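Local coordinates for Cyp101j2 (Sphingobium yanoikuyae, PDB 5KYO), which probably hydroxylates 1,8-cineole, working as a haem-thiolate cytochrome P450 monooxygenase, at residues T94-F99 with S319-L324; L120-L125 with C264-V269; P128-F133 with G375-P380; S370-G375 with P380-A385. All coordinates share one frame; numbering follows the deposited sequence.

All four interactions line the haem pocket of the cytochrome P450 fold. Interactions 1 and 3 secure its propionates: Arg321 holds one, while His130 and His377 hold the other. The centres of interactions 1 and 3 are about 13 Å apart. Interaction 2 lies on the distal side, where helix 257-270 passes the haem; its centre is about 11 Å from that of interaction 3. The two touch where Pro122 meets Phe133. Interaction 4 packs beneath the proximal face, its centre about 12 Å from that of interaction 3. Interactions 3 and 4 share Gly375 and Pro380, which belong to the loop that carries the iron ligand Cys379.

Interaction 1 of 4, residues T94-F99 with S319-L324; sequences TVMSDF and SAREVL. With HEM (protoporphyrin IX containing Fe), chain G.
Val95 and Arg321 mark the closest backbone approach, with CA atoms 7.1 Å apart. Here the last turn of helix 89-97 meets strand 318-323, an inner strand of the mixed beta sheet of the P450 fold. The side chain of Arg321 bridges the gap between the two segments. Its CG lies anti to the carbonyl carbon (chi1 -64°), and the chain then bends at chi2 (-77°). The aliphatic part slides past Val95, with Arg321 CG 3.8 Å from Val95 CG1. The guanidinium then serves several partners. Arg321 NH2 donates to Met96 O over 3.1 Å, on a lone pair in the carbonyl plane, though tilted from the guanidinium plane. Arg321 NH2 also gives a nearly straight bond (173°) to haem O1A, a propionate oxygen, at 2.9 Å. Within the strand, Arg321 NH1 is taken up by Ser319 OG and by Ala320 O, the latter at 2.7 Å. The group is thus held from several sides in a buried setting. A leucine in its place would probably leave the propionate without this cationic partner and Met96 O without this donor. Water 1 completes the link: it accepts from Arg321 NE at 2.8 Å and lies 2.7 Å from Val95 O, to which it can donate.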
# COMPACT_ATOMS: atom_id res chain seq x y z
N THR A 94 -9.10 -14.21 6.65
CA THR A 94 -8.72 -15.12 7.72
C THR A 94 -7.20 -15.22 7.85
O THR A 94 -6.66 -15.05 8.93
CB THR A 94 -9.30 -16.54 7.50
OG1 THR A 94 -10.72 -16.51 7.72
CG2 THR A 94 -8.67 -17.54 8.46
N VAL A 95 -6.51 -15.48 6.74
CA VAL A 95 -5.04 -15.53 6.78
C VAL A 95 -4.51 -14.18 7.21
O VAL A 95 -3.57 -14.09 8.02
CB VAL A 95 -4.44 -15.94 5.41
CG1 VAL A 95 -2.92 -15.91 5.45
CG2 VAL A 95 -4.92 -17.32 5.02
N MET A 96 -5.13 -13.12 6.69
CA MET A 96 -4.72 -11.76 7.03
C MET A 96 -4.77 -11.46 8.53
O MET A 96 -3.89 -10.78 9.05
CB MET A 96 -5.61 -10.76 6.31
CG MET A 96 -4.88 -9.80 5.46
SD MET A 96 -6.09 -8.89 4.51
CE MET A 96 -6.47 -10.06 3.21
N SER A 97 -5.80 -11.97 9.19
CA SER A 97 -6.11 -11.57 10.56
C SER A 97 -5.78 -12.61 11.64
O SER A 97 -5.58 -12.24 12.79
CB SER A 97 -7.60 -11.21 10.67
OG SER A 97 -8.41 -12.29 10.22
N ASP A 98 -5.75 -13.90 11.28
CA ASP A 98 -5.59 -14.96 12.27
C ASP A 98 -4.13 -15.21 12.64
O ASP A 98 -3.52 -16.19 12.20
CB ASP A 98 -6.23 -16.26 11.76
CG ASP A 98 -6.22 -17.37 12.80
OD1 ASP A 98 -5.81 -17.13 13.96
OD2 ASP A 98 -6.62 -18.50 12.44
N PHE A 99 -3.58 -14.32 13.46
CA PHE A 99 -2.17 -14.37 13.80
C PHE A 99 -1.77 -15.65 14.55
O PHE A 99 -0.62 -16.07 14.49
CB PHE A 99 -1.79 -13.13 14.63
CG PHE A 99 -2.47 -13.04 15.97
CD1 PHE A 99 -3.66 -12.37 16.12
CD2 PHE A 99 -1.89 -13.62 17.10
CE1 PHE A 99 -4.28 -12.27 17.36
CE2 PHE A 99 -2.51 -13.53 18.34
CZ PHE A 99 -3.70 -12.85 18.47
N SER A 319 -0.04 -8.94 0.75
CA SER A 319 0.83 -9.29 1.85
C SER A 319 0.73 -10.80 2.05
O SER A 319 -0.20 -11.43 1.53
CB SER A 319 0.44 -8.50 3.11
OG SER A 319 1.19 -8.87 4.24
N ALA A 320 1.70 -11.38 2.75
CA ALA A 320 1.70 -12.82 2.97
C ALA A 320 1.87 -13.11 4.45
O ALA A 320 2.01 -12.19 5.25
CB ALA A 320 2.81 -13.48 2.16
N ARG A 321 1.82 -14.39 4.82
CA ARG A 321 2.00 -14.83 6.20
C ARG A 321 2.80 -16.13 6.27
O ARG A 321 2.77 -16.95 5.34
CB ARG A 321 0.64 -15.02 6.90
CG ARG A 321 -0.22 -13.76 7.05
CD ARG A 321 0.26 -12.86 8.16
NE ARG A 321 -0.59 -11.68 8.31
CZ ARG A 321 -0.49 -10.59 7.56
NH1 ARG A 321 0.43 -10.51 6.61
NH2 ARG A 321 -1.31 -9.57 7.76
N GLU A 322 3.54 -16.32 7.36
CA GLU A 322 4.30 -17.55 7.56
C GLU A 322 3.55 -18.51 8.46
O GLU A 322 3.00 -18.14 9.48
CB GLU A 322 5.68 -17.24 8.16
CG GLU A 322 6.50 -18.47 8.46
CD GLU A 322 7.91 -18.14 8.91
OE1 GLU A 322 8.24 -16.95 9.02
OE2 GLU A 322 8.70 -19.09 9.15
N VAL A 323 3.55 -19.78 8.08
CA VAL A 323 3.00 -20.81 8.94
C VAL A 323 4.07 -21.22 9.95
O VAL A 323 5.20 -21.54 9.57
CB VAL A 323 2.54 -22.00 8.12
CG1 VAL A 323 2.04 -23.10 9.02
CG2 VAL A 323 1.42 -21.57 7.16
N LEU A 324 3.74 -21.18 11.24
CA LEU A 324 4.73 -21.49 12.26
C LEU A 324 4.65 -22.95 12.70
O LEU A 324 5.66 -23.53 13.11
CB LEU A 324 4.56 -20.56 13.47
CG LEU A 324 4.43 -19.06 13.20
CD1 LEU A 324 4.47 -18.30 14.51
CD2 LEU A 324 5.51 -18.58 12.24
CHA HEM G . 0.03 -1.56 6.84
CHB HEM G . -2.15 -0.62 2.60
CHC HEM G . -0.96 4.10 3.08
CHD HEM G . 1.97 2.95 6.74
C1A HEM G . -0.72 -1.73 5.70
C2A HEM G . -1.39 -2.95 5.27
C3A HEM G . -1.98 -2.69 4.09
C4A HEM G . -1.72 -1.30 3.73
CMA HEM G . -2.83 -3.68 3.26
CAA HEM G . -1.45 -4.32 6.01
CBA HEM G . -0.20 -5.16 5.78
CGA HEM G . -0.35 -6.52 6.42
O1A HEM G . -1.28 -7.29 6.03
O2A HEM G . 0.45 -6.86 7.33
C1B HEM G . -2.06 0.76 2.40
C2B HEM G . -2.72 1.52 1.34
C3B HEM G . -2.38 2.81 1.47
C4B HEM G . -1.50 2.92 2.62
CMB HEM G . -3.64 0.93 0.24
CAB HEM G . -2.79 4.06 0.63
CBB HEM G . -3.68 4.09 -0.36
C1C HEM G . -0.09 4.21 4.14
C2C HEM G . 0.45 5.44 4.67
C3C HEM G . 1.27 5.11 5.68
C4C HEM G . 1.25 3.67 5.82
CMC HEM G . 0.11 6.83 4.10
CAC HEM G . 2.12 6.00 6.61
CBC HEM G . 2.06 7.33 6.68
C1D HEM G . 1.76 1.64 7.09
C2D HEM G . 2.49 0.91 8.11
C3D HEM G . 1.86 -0.47 8.14
C4D HEM G . 0.83 -0.47 7.13
CMD HEM G . 3.64 1.34 9.06
CAD HEM G . 2.29 -1.63 9.06
CBD HEM G . 1.28 -1.84 10.19
CGD HEM G . 1.75 -2.99 11.05
O1D HEM G . 1.81 -2.86 12.30
O2D HEM G . 2.10 -4.05 10.46
NA HEM G . -0.95 -0.75 4.74
NB HEM G . -1.33 1.66 3.15
NC HEM G . 0.40 3.15 4.87
ND HEM G . 0.81 0.79 6.54
FE HEM G . -0.41 1.23 4.92
O HOH W 1 -2.27 -12.99 10.15
O HOH W 2 -2.18 -11.05 11.23

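Interaction 2 of 4, residues L120-L125 with C264-V269; sequences LIPLSL and CIQVLV. With HEM (protoporphyrin IX containing Fe), chain G.
Gln266 reaches from helix 257-270, the long distal helix of the P450 fold, into the loop 120-125 and makes about half of the contact. Its CG is anti to the carbonyl carbon (chi1 -66°), and beyond CG the chain is extended (chi2 158°). This carries the amide away from the helix to the loop backbone. Gln266 NE2 comes within 3.0 Å of Leu120 O. Gln266 NE2 also gives a weak hydrogen bond to Ile121 O at 3.5 Å, an oxygen that Asn262 ND2 of the same helix bonds too. The other end of the amide faces carbon. Gln266 OE1 sits 3.4 Å from Pro122 CD, next to the cis peptide that precedes this proline. Leu123 comes from the opposite direction and spreads its two methyls along the glutamine. Leu123 CD1 touches Gln266 OE1 at 3.4 Å, while Leu123 CD2 lies 3.7 Å from Gln266 CG. The same leucine borders the haem, with Leu123 CG 3.6 Å from haem O2D, a propionate oxygen. The type I turn from Pro122 to Leu125 presents it there. On the far side Leu120 lays its CB 3.7 Å from Gln266 NE2. The backbone oxygens beside NE2 are consistent with this flip of the amide. The loop is joined to the helix by a weak bond from Gln266, by Asn262 and by apolar packing.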
# COMPACT_ATOMS: atom_id res chain seq x y z
N LEU A 120 11.62 -6.86 9.88
CA LEU A 120 12.04 -5.81 10.79
C LEU A 120 10.97 -5.55 11.85
O LEU A 120 9.83 -5.24 11.53
CB LEU A 120 12.33 -4.53 10.00
CG LEU A 120 13.18 -3.43 10.63
CD1 LEU A 120 14.59 -3.92 10.89
CD2 LEU A 120 13.20 -2.20 9.73
N ILE A 121 11.33 -5.71 13.12
CA ILE A 121 10.37 -5.43 14.20
C ILE A 121 10.06 -3.93 14.17
O ILE A 121 10.92 -3.13 13.80
CB ILE A 121 10.90 -5.86 15.58
CG1 ILE A 121 11.89 -4.84 16.15
CG2 ILE A 121 11.55 -7.23 15.49
CD1 ILE A 121 12.37 -5.19 17.52
N PRO A 122 8.82 -3.53 14.54
CA PRO A 122 7.70 -4.34 15.05
C PRO A 122 6.71 -4.88 14.01
O PRO A 122 5.75 -5.54 14.40
CB PRO A 122 6.96 -3.35 15.94
CG PRO A 122 7.12 -2.03 15.19
CD PRO A 122 8.53 -2.09 14.60
N LEU A 123 6.91 -4.60 12.74
CA LEU A 123 5.94 -5.05 11.73
C LEU A 123 5.95 -6.58 11.61
O LEU A 123 4.96 -7.20 11.22
CB LEU A 123 6.22 -4.41 10.38
CG LEU A 123 5.50 -3.08 10.10
CD1 LEU A 123 5.66 -2.10 11.27
CD2 LEU A 123 5.99 -2.45 8.80
N SER A 124 7.09 -7.17 11.97
CA SER A 124 7.25 -8.61 11.96
C SER A 124 6.65 -9.27 13.20
O SER A 124 6.55 -10.48 13.27
CB SER A 124 8.74 -8.96 11.85
OG SER A 124 9.46 -8.30 12.88
N LEU A 125 6.24 -8.45 14.17
CA LEU A 125 5.66 -8.98 15.41
C LEU A 125 4.22 -9.47 15.24
O LEU A 125 3.48 -8.96 14.39
CB LEU A 125 5.71 -7.92 16.51
CG LEU A 125 7.08 -7.40 16.95
CD1 LEU A 125 6.92 -6.52 18.18
CD2 LEU A 125 8.05 -8.54 17.23
N CYS A 264 10.26 4.81 11.81
CA CYS A 264 10.42 5.87 10.80
C CYS A 264 10.53 5.32 9.37
O CYS A 264 9.86 5.83 8.46
CB CYS A 264 11.64 6.73 11.10
SG CYS A 264 11.39 7.88 12.48
N ILE A 265 11.40 4.32 9.17
CA ILE A 265 11.59 3.71 7.85
C ILE A 265 10.30 3.05 7.37
O ILE A 265 9.88 3.20 6.20
CB ILE A 265 12.72 2.63 7.87
CG1 ILE A 265 14.08 3.25 8.18
CG2 ILE A 265 12.74 1.85 6.52
CD1 ILE A 265 15.20 2.22 8.56
N GLN A 266 9.70 2.28 8.26
CA GLN A 266 8.49 1.55 7.92
C GLN A 266 7.34 2.51 7.59
O GLN A 266 6.56 2.24 6.69
CB GLN A 266 8.10 0.60 9.06
CG GLN A 266 9.11 -0.54 9.27
CD GLN A 266 9.04 -1.15 10.66
OE1 GLN A 266 8.66 -0.49 11.62
NE2 GLN A 266 9.42 -2.42 10.76
N VAL A 267 7.25 3.62 8.31
CA VAL A 267 6.24 4.64 8.03
C VAL A 267 6.52 5.39 6.72
O VAL A 267 5.60 5.64 5.94
CB VAL A 267 6.15 5.65 9.22
CG1 VAL A 267 5.36 6.88 8.83
CG2 VAL A 267 5.51 4.96 10.43
N LEU A 268 7.78 5.72 6.45
CA LEU A 268 8.17 6.31 5.16
C LEU A 268 7.85 5.37 3.97
O LEU A 268 7.20 5.76 2.98
CB LEU A 268 9.66 6.67 5.17
CG LEU A 268 10.25 7.08 3.80
CD1 LEU A 268 9.57 8.32 3.20
CD2 LEU A 268 11.76 7.28 3.87
N VAL A 269 8.30 4.14 4.06
CA VAL A 269 8.07 3.23 2.94
C VAL A 269 6.61 2.81 2.81
O VAL A 269 6.09 2.67 1.69
CB VAL A 269 8.98 1.99 3.07
CG1 VAL A 269 8.43 0.81 2.29
CG2 VAL A 269 10.37 2.37 2.59
CHA HEM G . 0.03 -1.56 6.84
CHB HEM G . -2.15 -0.62 2.60
CHC HEM G . -0.96 4.10 3.08
CHD HEM G . 1.97 2.95 6.74
C1A HEM G . -0.72 -1.73 5.70
C2A HEM G . -1.39 -2.95 5.27
C3A HEM G . -1.98 -2.69 4.09
C4A HEM G . -1.72 -1.30 3.73
CMA HEM G . -2.83 -3.68 3.26
CAA HEM G . -1.45 -4.32 6.01
CBA HEM G . -0.20 -5.16 5.78
CGA HEM G . -0.35 -6.52 6.42
O1A HEM G . -1.28 -7.29 6.03
O2A HEM G . 0.45 -6.86 7.33
C1B HEM G . -2.06 0.76 2.40
C2B HEM G . -2.72 1.52 1.34
C3B HEM G . -2.38 2.81 1.47
C4B HEM G . -1.50 2.92 2.62
CMB HEM G . -3.64 0.93 0.24
CAB HEM G . -2.79 4.06 0.63
CBB HEM G . -3.68 4.09 -0.36
C1C HEM G . -0.09 4.21 4.14
C2C HEM G . 0.45 5.44 4.67
C3C HEM G . 1.27 5.11 5.68
C4C HEM G . 1.25 3.67 5.82
CMC HEM G . 0.11 6.83 4.10
CAC HEM G . 2.12 6.00 6.61
CBC HEM G . 2.06 7.33 6.68
C1D HEM G . 1.76 1.64 7.09
C2D HEM G . 2.49 0.91 8.11
C3D HEM G . 1.86 -0.47 8.14
C4D HEM G . 0.83 -0.47 7.13
CMD HEM G . 3.64 1.34 9.06
CAD HEM G . 2.29 -1.63 9.06
CBD HEM G . 1.28 -1.84 10.19
CGD HEM G . 1.75 -2.99 11.05
O1D HEM G . 1.81 -2.86 12.30
O2D HEM G . 2.10 -4.05 10.46
NA HEM G . -0.95 -0.75 4.74
NB HEM G . -1.33 1.66 3.15
NC HEM G . 0.40 3.15 4.87
ND HEM G . 0.81 0.79 6.54
FE HEM G . -0.41 1.23 4.92

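Interaction 3 of 4, residues P128-F133 with G375-P380; sequences PEHRPF and GSHTCP. With HEM (protoporphyrin IX containing Fe), chain G.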
# COMPACT_ATOMS: atom_id res chain seq x y z
N PRO A 128 0.71 -11.32 21.18
CA PRO A 128 0.52 -10.10 21.97
C PRO A 128 1.62 -9.04 21.84
O PRO A 128 1.34 -7.90 22.20
CB PRO A 128 0.46 -10.64 23.41
CG PRO A 128 1.25 -11.90 23.37
CD PRO A 128 1.02 -12.49 22.02
N GLU A 129 2.80 -9.39 21.34
CA GLU A 129 3.95 -8.47 21.34
C GLU A 129 3.74 -7.25 20.44
O GLU A 129 4.31 -6.18 20.68
CB GLU A 129 5.22 -9.19 20.90
CG GLU A 129 5.79 -10.17 21.92
CD GLU A 129 5.20 -11.57 21.80
OE1 GLU A 129 4.54 -11.85 20.77
OE2 GLU A 129 5.40 -12.39 22.72
N HIS A 130 2.92 -7.42 19.42
CA HIS A 130 2.65 -6.36 18.46
C HIS A 130 1.69 -5.31 18.98
O HIS A 130 1.59 -4.22 18.40
CB HIS A 130 2.10 -6.95 17.17
CG HIS A 130 1.89 -5.93 16.08
ND1 HIS A 130 0.67 -5.35 15.82
CD2 HIS A 130 2.76 -5.37 15.21
CE1 HIS A 130 0.79 -4.49 14.83
NE2 HIS A 130 2.05 -4.49 14.43
N ARG A 131 0.99 -5.63 20.06
CA ARG A 131 -0.02 -4.74 20.64
C ARG A 131 0.47 -3.32 20.93
O ARG A 131 -0.10 -2.37 20.41
CB ARG A 131 -0.59 -5.32 21.93
CG ARG A 131 -1.57 -4.36 22.57
CD ARG A 131 -2.40 -4.98 23.69
NE ARG A 131 -3.43 -4.06 24.19
CZ ARG A 131 -3.21 -2.83 24.67
NH1 ARG A 131 -1.98 -2.33 24.75
NH2 ARG A 131 -4.23 -2.10 25.09
N PRO A 132 1.51 -3.17 21.78
CA PRO A 132 1.82 -1.79 22.18
C PRO A 132 2.32 -0.96 21.02
O PRO A 132 2.10 0.25 21.00
CB PRO A 132 2.92 -1.96 23.22
CG PRO A 132 3.02 -3.45 23.48
CD PRO A 132 2.52 -4.12 22.27
N PHE A 133 2.98 -1.60 20.06
CA PHE A 133 3.49 -0.88 18.90
C PHE A 133 2.37 -0.44 17.98
O PHE A 133 2.38 0.69 17.48
CB PHE A 133 4.51 -1.73 18.15
CG PHE A 133 5.78 -1.92 18.90
CD1 PHE A 133 6.80 -0.98 18.79
CD2 PHE A 133 5.97 -3.01 19.73
CE1 PHE A 133 7.98 -1.14 19.48
CE2 PHE A 133 7.15 -3.18 20.43
CZ PHE A 133 8.16 -2.23 20.30
N GLY A 375 -7.03 -7.12 10.88
CA GLY A 375 -6.32 -7.70 12.00
C GLY A 375 -5.46 -6.67 12.69
O GLY A 375 -5.65 -5.46 12.51
N SER A 376 -4.52 -7.15 13.49
CA SER A 376 -3.68 -6.27 14.28
C SER A 376 -2.85 -5.35 13.38
O SER A 376 -2.53 -4.24 13.76
CB SER A 376 -2.76 -7.07 15.20
OG SER A 376 -2.00 -6.21 16.05
N HIS A 377 -2.54 -5.81 12.18
CA HIS A 377 -1.65 -5.07 11.29
C HIS A 377 -2.41 -4.17 10.30
O HIS A 377 -1.86 -3.75 9.28
CB HIS A 377 -0.71 -6.04 10.56
CG HIS A 377 0.23 -6.75 11.49
ND1 HIS A 377 1.49 -6.27 11.78
CD2 HIS A 377 0.09 -7.87 12.23
CE1 HIS A 377 2.09 -7.08 12.62
NE2 HIS A 377 1.26 -8.06 12.92
N THR A 378 -3.65 -3.84 10.64
CA THR A 378 -4.46 -2.94 9.81
C THR A 378 -3.75 -1.60 9.68
O THR A 378 -3.19 -1.08 10.64
CB THR A 378 -5.87 -2.74 10.40
OG1 THR A 378 -6.60 -1.81 9.60
N CYS A 379 -3.75 -1.07 8.45
CA CYS A 379 -2.95 0.09 8.09
C CYS A 379 -3.19 1.25 9.02
O CYS A 379 -4.29 1.76 9.11
CB CYS A 379 -3.25 0.53 6.66
SG CYS A 379 -2.29 2.01 6.19
N PRO A 380 -2.14 1.67 9.73
CA PRO A 380 -2.32 2.84 10.58
C PRO A 380 -2.25 4.15 9.78
O PRO A 380 -2.49 5.22 10.33
CB PRO A 380 -1.15 2.73 11.56
CG PRO A 380 -0.08 2.09 10.75
CD PRO A 380 -0.77 1.12 9.83
CHA HEM G . 0.03 -1.56 6.84
CHB HEM G . -2.15 -0.62 2.60
CHC HEM G . -0.96 4.10 3.08
CHD HEM G . 1.97 2.95 6.74
C1A HEM G . -0.72 -1.73 5.70
C2A HEM G . -1.39 -2.95 5.27
C3A HEM G . -1.98 -2.69 4.09
C4A HEM G . -1.72 -1.30 3.73
CMA HEM G . -2.83 -3.68 3.26
CAA HEM G . -1.45 -4.32 6.01
CBA HEM G . -0.20 -5.16 5.78
CGA HEM G . -0.35 -6.52 6.42
O1A HEM G . -1.28 -7.29 6.03
O2A HEM G . 0.45 -6.86 7.33
C1B HEM G . -2.06 0.76 2.40
C2B HEM G . -2.72 1.52 1.34
C3B HEM G . -2.38 2.81 1.47
C4B HEM G . -1.50 2.92 2.62
CMB HEM G . -3.64 0.93 0.24
CAB HEM G . -2.79 4.06 0.63
CBB HEM G . -3.68 4.09 -0.36
C1C HEM G . -0.09 4.21 4.14
C2C HEM G . 0.45 5.44 4.67
C3C HEM G . 1.27 5.11 5.68
C4C HEM G . 1.25 3.67 5.82
CMC HEM G . 0.11 6.83 4.10
CAC HEM G . 2.12 6.00 6.61
CBC HEM G . 2.06 7.33 6.68
C1D HEM G . 1.76 1.64 7.09
C2D HEM G . 2.49 0.91 8.11
C3D HEM G . 1.86 -0.47 8.14
C4D HEM G . 0.83 -0.47 7.13
CMD HEM G . 3.64 1.34 9.06
CAD HEM G . 2.29 -1.63 9.06
CBD HEM G . 1.28 -1.84 10.19
CGD HEM G . 1.75 -2.99 11.05
O1D HEM G . 1.81 -2.86 12.30
O2D HEM G . 2.10 -4.05 10.46
NA HEM G . -0.95 -0.75 4.74
NB HEM G . -1.33 1.66 3.15
NC HEM G . 0.40 3.15 4.87
ND HEM G . 0.81 0.79 6.54
FE HEM G . -0.41 1.23 4.92
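His130 meets Ser376 and His377 where the start of helix 131-140, the C helix of the P450 fold, approaches the cysteine-ligand loop. The tight part is the pair of imidazoles. His377 CE1 lies over one face of the His130 ring, 3.1 Å above its plane and offset toward the rim. The centroids are 3.8 Å apart, but the planes are inclined by 35°, so the rings meet obliquely. Each ring uses its edge for the same haem propionate. His130 NE2 donates to haem O1D at 2.7 Å, and His377 ND1 donates to O2D over the same length. With CG anti to the backbone N (chi1 -176°), His130 extends from the turn that leads into helix 131-140 to reach both the propionate and Ser376. His130 ND1 is 2.8 Å from Ser376 OG in a hydrogen bond that fixes the ring's rotation; either atom could be the donor. Each ring has a partner at both nitrogens, weakly so at His377 NE2, which bonds Leu125 O. The partly exposed Ser376 is the outward edge of this contact. Beyond it the segment is looser: Pro128 and Glu129 are exposed, and Arg131 starts away from the loop. Further along the loop, Cys379 SG binds the haem iron at 2.4 Å.

Interaction 4 of 4, residues S370-G375 with P380-A385; sequences STFGKG and PGAHLA. With HEM (protoporphyrin IX containing Fe), chain G.
The Phe372 ring turns one face to Ala382, the first residue of helix 382-399, the L helix of the P450 fold. The methyl CB of Ala382 stands 3.6 Å from the Phe372 ring centroid and only 6° off the normal, a well-centred CH-pi contact. Ala385, one turn on, comes in obliquely, its CB 4.0 Å from Phe372 CE1. The ring also approaches the haem obliquely, with Phe372 CE1 3.7 Å from haem C2B. CG lies anti to the carbonyl carbon (chi1 -66°), which puts the ring face against Ala382 and brings CE1 near the porphyrin. The ring of Phe311 meets it too. Phe372 opens the P450 signature that runs through Gly375 and Cys379 to Gly381. At Gly381 a side chain would run into the haem. An alanine at Phe372 would probably open a gap beneath the haem and leave the Ala382 methyl without its aromatic face. The contact is wholly apolar, so it packs the proximal side by shape and dispersion, within the loop that presents the thiolate.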
# COMPACT_ATOMS: atom_id res chain seq x y z
N SER A 370 -11.02 -4.84 2.20
CA SER A 370 -9.84 -4.83 3.07
C SER A 370 -8.65 -4.19 2.38
O SER A 370 -7.53 -4.69 2.44
CB SER A 370 -9.49 -6.24 3.54
OG SER A 370 -10.54 -6.76 4.33
N THR A 371 -8.88 -3.07 1.70
CA THR A 371 -7.78 -2.40 1.01
C THR A 371 -6.67 -2.03 2.02
O THR A 371 -5.47 -1.98 1.68
CB THR A 371 -8.30 -1.18 0.24
OG1 THR A 371 -9.06 -1.65 -0.88
CG2 THR A 371 -7.16 -0.28 -0.24
N PHE A 372 -7.07 -1.82 3.27
CA PHE A 372 -6.13 -1.44 4.32
C PHE A 372 -5.85 -2.64 5.25
O PHE A 372 -5.29 -2.50 6.33
CB PHE A 372 -6.66 -0.24 5.12
CG PHE A 372 -6.75 1.03 4.32
CD1 PHE A 372 -5.61 1.64 3.83
CD2 PHE A 372 -7.99 1.62 4.07
CE1 PHE A 372 -5.70 2.81 3.10
CE2 PHE A 372 -8.08 2.77 3.34
CZ PHE A 372 -6.93 3.38 2.85
N GLY A 373 -6.22 -3.83 4.78
CA GLY A 373 -5.95 -5.06 5.49
C GLY A 373 -6.96 -5.38 6.56
O GLY A 373 -8.03 -4.81 6.60
N LYS A 374 -6.60 -6.30 7.46
CA LYS A 374 -7.50 -6.72 8.52
C LYS A 374 -6.65 -7.34 9.63
O LYS A 374 -5.64 -7.98 9.34
CB LYS A 374 -8.55 -7.71 8.02
N GLY A 375 -7.03 -7.12 10.88
CA GLY A 375 -6.32 -7.70 12.00
C GLY A 375 -5.46 -6.67 12.69
O GLY A 375 -5.65 -5.46 12.51
N PRO A 380 -2.14 1.67 9.73
CA PRO A 380 -2.32 2.84 10.58
C PRO A 380 -2.25 4.15 9.78
O PRO A 380 -2.49 5.22 10.33
CB PRO A 380 -1.15 2.73 11.56
CG PRO A 380 -0.08 2.09 10.75
CD PRO A 380 -0.77 1.12 9.83
N GLY A 381 -1.93 4.06 8.49
CA GLY A 381 -1.83 5.24 7.64
C GLY A 381 -3.06 5.50 6.80
O GLY A 381 -3.04 6.32 5.88
N ALA A 382 -4.15 4.81 7.12
CA ALA A 382 -5.37 4.88 6.31
C ALA A 382 -6.00 6.28 6.37
O ALA A 382 -6.55 6.74 5.38
CB ALA A 382 -6.36 3.81 6.76
N HIS A 383 -5.89 6.94 7.52
CA HIS A 383 -6.39 8.30 7.69
C HIS A 383 -5.63 9.28 6.79
O HIS A 383 -6.23 10.15 6.14
CB HIS A 383 -6.25 8.76 9.15
CG HIS A 383 -7.16 8.05 10.10
ND1 HIS A 383 -6.69 7.46 11.26
CD2 HIS A 383 -8.49 7.86 10.10
CE1 HIS A 383 -7.70 6.92 11.91
NE2 HIS A 383 -8.81 7.14 11.23
N LEU A 384 -4.32 9.14 6.77
CA LEU A 384 -3.46 9.96 5.95
C LEU A 384 -3.73 9.72 4.49
O LEU A 384 -3.70 10.67 3.70
CB LEU A 384 -1.98 9.68 6.22
CG LEU A 384 -1.04 10.52 5.36
CD1 LEU A 384 -1.23 12.03 5.65
CD2 LEU A 384 0.39 10.09 5.58
N ALA A 385 -3.96 8.46 4.14
CA ALA A 385 -4.24 8.06 2.76
C ALA A 385 -5.51 8.72 2.24
O ALA A 385 -5.50 9.32 1.16
CB ALA A 385 -4.35 6.53 2.65
CHA HEM G . 0.03 -1.56 6.84
CHB HEM G . -2.15 -0.62 2.60
CHC HEM G . -0.96 4.10 3.08
CHD HEM G . 1.97 2.95 6.74
C1A HEM G . -0.72 -1.73 5.70
C2A HEM G . -1.39 -2.95 5.27
C3A HEM G . -1.98 -2.69 4.09
C4A HEM G . -1.72 -1.30 3.73
CMA HEM G . -2.83 -3.68 3.26
CAA HEM G . -1.45 -4.32 6.01
CBA HEM G . -0.20 -5.16 5.78
CGA HEM G . -0.35 -6.52 6.42
O1A HEM G . -1.28 -7.29 6.03
O2A HEM G . 0.45 -6.86 7.33
C1B HEM G . -2.06 0.76 2.40
C2B HEM G . -2.72 1.52 1.34
C3B HEM G . -2.38 2.81 1.47
C4B HEM G . -1.50 2.92 2.62
CMB HEM G . -3.64 0.93 0.24
CAB HEM G . -2.79 4.06 0.63
CBB HEM G . -3.68 4.09 -0.36
C1C HEM G . -0.09 4.21 4.14
C2C HEM G . 0.45 5.44 4.67
C3C HEM G . 1.27 5.11 5.68
C4C HEM G . 1.25 3.67 5.82
CMC HEM G . 0.11 6.83 4.10
CAC HEM G . 2.12 6.00 6.61
CBC HEM G . 2.06 7.33 6.68
C1D HEM G . 1.76 1.64 7.09
C2D HEM G . 2.49 0.91 8.11
C3D HEM G . 1.86 -0.47 8.14
C4D HEM G . 0.83 -0.47 7.13
CMD HEM G . 3.64 1.34 9.06
CAD HEM G . 2.29 -1.63 9.06
CBD HEM G . 1.28 -1.84 10.19
CGD HEM G . 1.75 -2.99 11.05
O1D HEM G . 1.81 -2.86 12.30
O2D HEM G . 2.10 -4.05 10.46
NA HEM G . -0.95 -0.75 4.74
NB HEM G . -1.33 1.66 3.15
NC HEM G . 0.40 3.15 4.87
ND HEM G . 0.81 0.79 6.54
FE HEM G . -0.41 1.23 4.92